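PDB 4N0H: glutamyl-tRNA(Gln) amidotransferase subunit B, mitochondrial from Saccharomyces cerevisiae, which is the B subunit of a mitochondrial amidotransferase and belongs to the GatB/GatE family. Local coordinates for residues 73-78 with 110-115. Sequence-based numbering, arbitrary orientation.
Sequences KLSLAL and PFARGG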
loop_
_atom_site.group_PDB
_atom_site.type_symbol
_atom_site.label_atom_id
_atom_site.label_comp_id
_atom_site.label_asym_id
_atom_site.label_seq_id
_atom_site.Cartn_x
_atom_site.Cartn_y
_atom_site.Cartn_z
ATOM N N LYS B 73 -1.106 -27.207 -11.116
ATOM C CA LYS B 73 -1.584 -28.330 -11.917
ATOM C C LYS B 73 -1.519 -28.012 -13.409
ATOM O O LYS B 73 -1.112 -28.853 -14.218
ATOM C CB LYS B 73 -3.002 -28.736 -11.504
ATOM C CG LYS B 73 -3.115 -29.151 -10.045
ATOM C CD LYS B 73 -4.533 -29.559 -9.671
ATOM C CE LYS B 73 -4.888 -30.914 -10.250
ATOM N NZ LYS B 73 -6.282 -31.323 -9.907
ATOM N N LEU B 74 -1.890 -26.787 -13.768
ATOM C CA LEU B 74 -1.837 -26.371 -15.165
ATOM C C LEU B 74 -0.397 -26.288 -15.677
ATOM O O LEU B 74 -0.108 -26.742 -16.779
ATOM C CB LEU B 74 -2.548 -25.033 -15.367
ATOM C CG LEU B 74 -2.534 -24.538 -16.811
ATOM C CD1 LEU B 74 -3.213 -25.553 -17.742
ATOM C CD2 LEU B 74 -3.192 -23.175 -16.914
ATOM N N SER B 75 0.496 -25.705 -14.880
ATOM C CA SER B 75 1.902 -25.576 -15.265
ATOM C C SER B 75 2.521 -26.948 -15.511
ATOM O O SER B 75 3.247 -27.147 -16.481
ATOM C CB SER B 75 2.701 -24.847 -14.182
ATOM O OG SER B 75 2.143 -23.578 -13.892
ATOM N N LEU B 76 2.218 -27.890 -14.625
ATOM C CA LEU B 76 2.747 -29.244 -14.728
ATOM C C LEU B 76 2.224 -29.941 -15.981
ATOM O O LEU B 76 2.975 -30.608 -16.692
ATOM C CB LEU B 76 2.390 -30.051 -13.478
ATOM C CG LEU B 76 3.159 -29.671 -12.210
ATOM C CD1 LEU B 76 2.598 -30.394 -10.997
ATOM C CD2 LEU B 76 4.636 -29.985 -12.383
ATOM N N ALA B 77 0.937 -29.769 -16.257
ATOM C CA ALA B 77 0.320 -30.388 -17.426
ATOM C C ALA B 77 0.918 -29.860 -18.724
ATOM O O ALA B 77 1.006 -30.585 -19.715
ATOM C CB ALA B 77 -1.187 -30.176 -17.408
ATOM N N LEU B 78 1.333 -28.596 -18.712
ATOM C CA LEU B 78 1.903 -27.957 -19.896
ATOM C C LEU B 78 3.416 -28.148 -19.995
ATOM O O LEU B 78 4.014 -27.884 -21.038
ATOM C CB LEU B 78 1.597 -26.457 -19.891
ATOM C CG LEU B 78 0.132 -26.021 -19.899
ATOM C CD1 LEU B 78 0.058 -24.516 -19.723
ATOM C CD2 LEU B 78 -0.581 -26.460 -21.177
ATOM N N PRO B 110 5.449 -13.492 -13.907
ATOM C CA PRO B 110 4.348 -14.447 -14.072
ATOM C C PRO B 110 4.588 -15.735 -13.289
ATOM O O PRO B 110 5.731 -16.044 -12.937
ATOM C CB PRO B 110 4.341 -14.717 -15.583
ATOM C CG PRO B 110 5.737 -14.415 -16.028
ATOM C CD PRO B 110 6.193 -13.279 -15.159
ATOM N N PHE B 111 3.509 -16.464 -13.011
ATOM C CA PHE B 111 3.583 -17.706 -12.248
ATOM C C PHE B 111 4.490 -18.750 -12.905
ATOM O O PHE B 111 5.256 -19.425 -12.223
ATOM C CB PHE B 111 2.182 -18.297 -12.032
ATOM C CG PHE B 111 2.168 -19.504 -11.124
ATOM C CD1 PHE B 111 2.217 -20.789 -11.649
ATOM C CD2 PHE B 111 2.124 -19.350 -9.747
ATOM C CE1 PHE B 111 2.210 -21.897 -10.814
ATOM C CE2 PHE B 111 2.114 -20.455 -8.905
ATOM C CZ PHE B 111 2.163 -21.728 -9.439
ATOM N N ALA B 112 4.388 -18.884 -14.224
ATOM C CA ALA B 112 5.182 -19.861 -14.966
ATOM C C ALA B 112 5.517 -19.366 -16.364
ATOM O O ALA B 112 4.850 -18.484 -16.905
ATOM C CB ALA B 112 4.451 -21.200 -15.044
ATOM N N ARG B 113 6.560 -19.944 -16.943
ATOM C CA ARG B 113 6.948 -19.624 -18.308
ATOM C C ARG B 113 7.268 -20.901 -19.073
ATOM O O ARG B 113 7.569 -21.941 -18.477
ATOM C CB ARG B 113 8.148 -18.675 -18.320
ATOM C CG ARG B 113 7.810 -17.242 -17.924
ATOM C CD ARG B 113 9.063 -16.380 -17.816
ATOM N NE ARG B 113 9.728 -16.525 -16.522
ATOM C CZ ARG B 113 11.003 -16.217 -16.296
ATOM N NH1 ARG B 113 11.764 -15.757 -17.281
ATOM N NH2 ARG B 113 11.523 -16.377 -15.086
ATOM N N GLY B 114 7.197 -20.823 -20.396
ATOM C CA GLY B 114 7.471 -21.974 -21.235
ATOM C C GLY B 114 6.332 -22.971 -21.197
ATOM O O GLY B 114 5.226 -22.655 -20.755
ATOM N N GLY B 115 6.607 -24.189 -21.649
ATOM C CA GLY B 115 5.574 -25.197 -21.775
ATOM C C GLY B 115 5.068 -25.254 -23.202
ATOM O O GLY B 115 5.510 -24.479 -24.051
#
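S75 lays its hydroxyl against two side chains of the 102-120 strand: OG lies 3.5 Å from A112 CB and 3.5 Å from F111 CE1. It meets the phenyl ring at its edge, close to the ring plane, near the CD1–CE1 side, so the oxygen faces ring hydrogens rather than the pi cloud. The ring is brought there by CG standing anti to the backbone N of F111 (chi1 -174°). The serine hydroxyl lies beside its own backbone N, with chi1 -56°, and is hydrogen-bonded to A71 O one turn earlier in helix 65-78; a small polar residue can thus sit in a buried, largely apolar place. A112 has just a methyl group to offer, which lets the strand come close, with 6.6 Å between the CA atoms of S75 and A112. F111 and A112 form a classic beta bulge opposite L138, and both side chains start toward the helix. At the helix's last turn, G115, lacking a side chain, brings CA within 3.2 Å of L78 O; its phi of 98°, which would press a CB against G114 O, also suits glycine. L78 starts toward the strand and, as befits a buried leucine, packs on L138 and L194. Between the segments the contact is purely van der Waals, the serine's polarity being met inside its own helix; polar linkage comes just beyond, through the L78–K116 backbone bond.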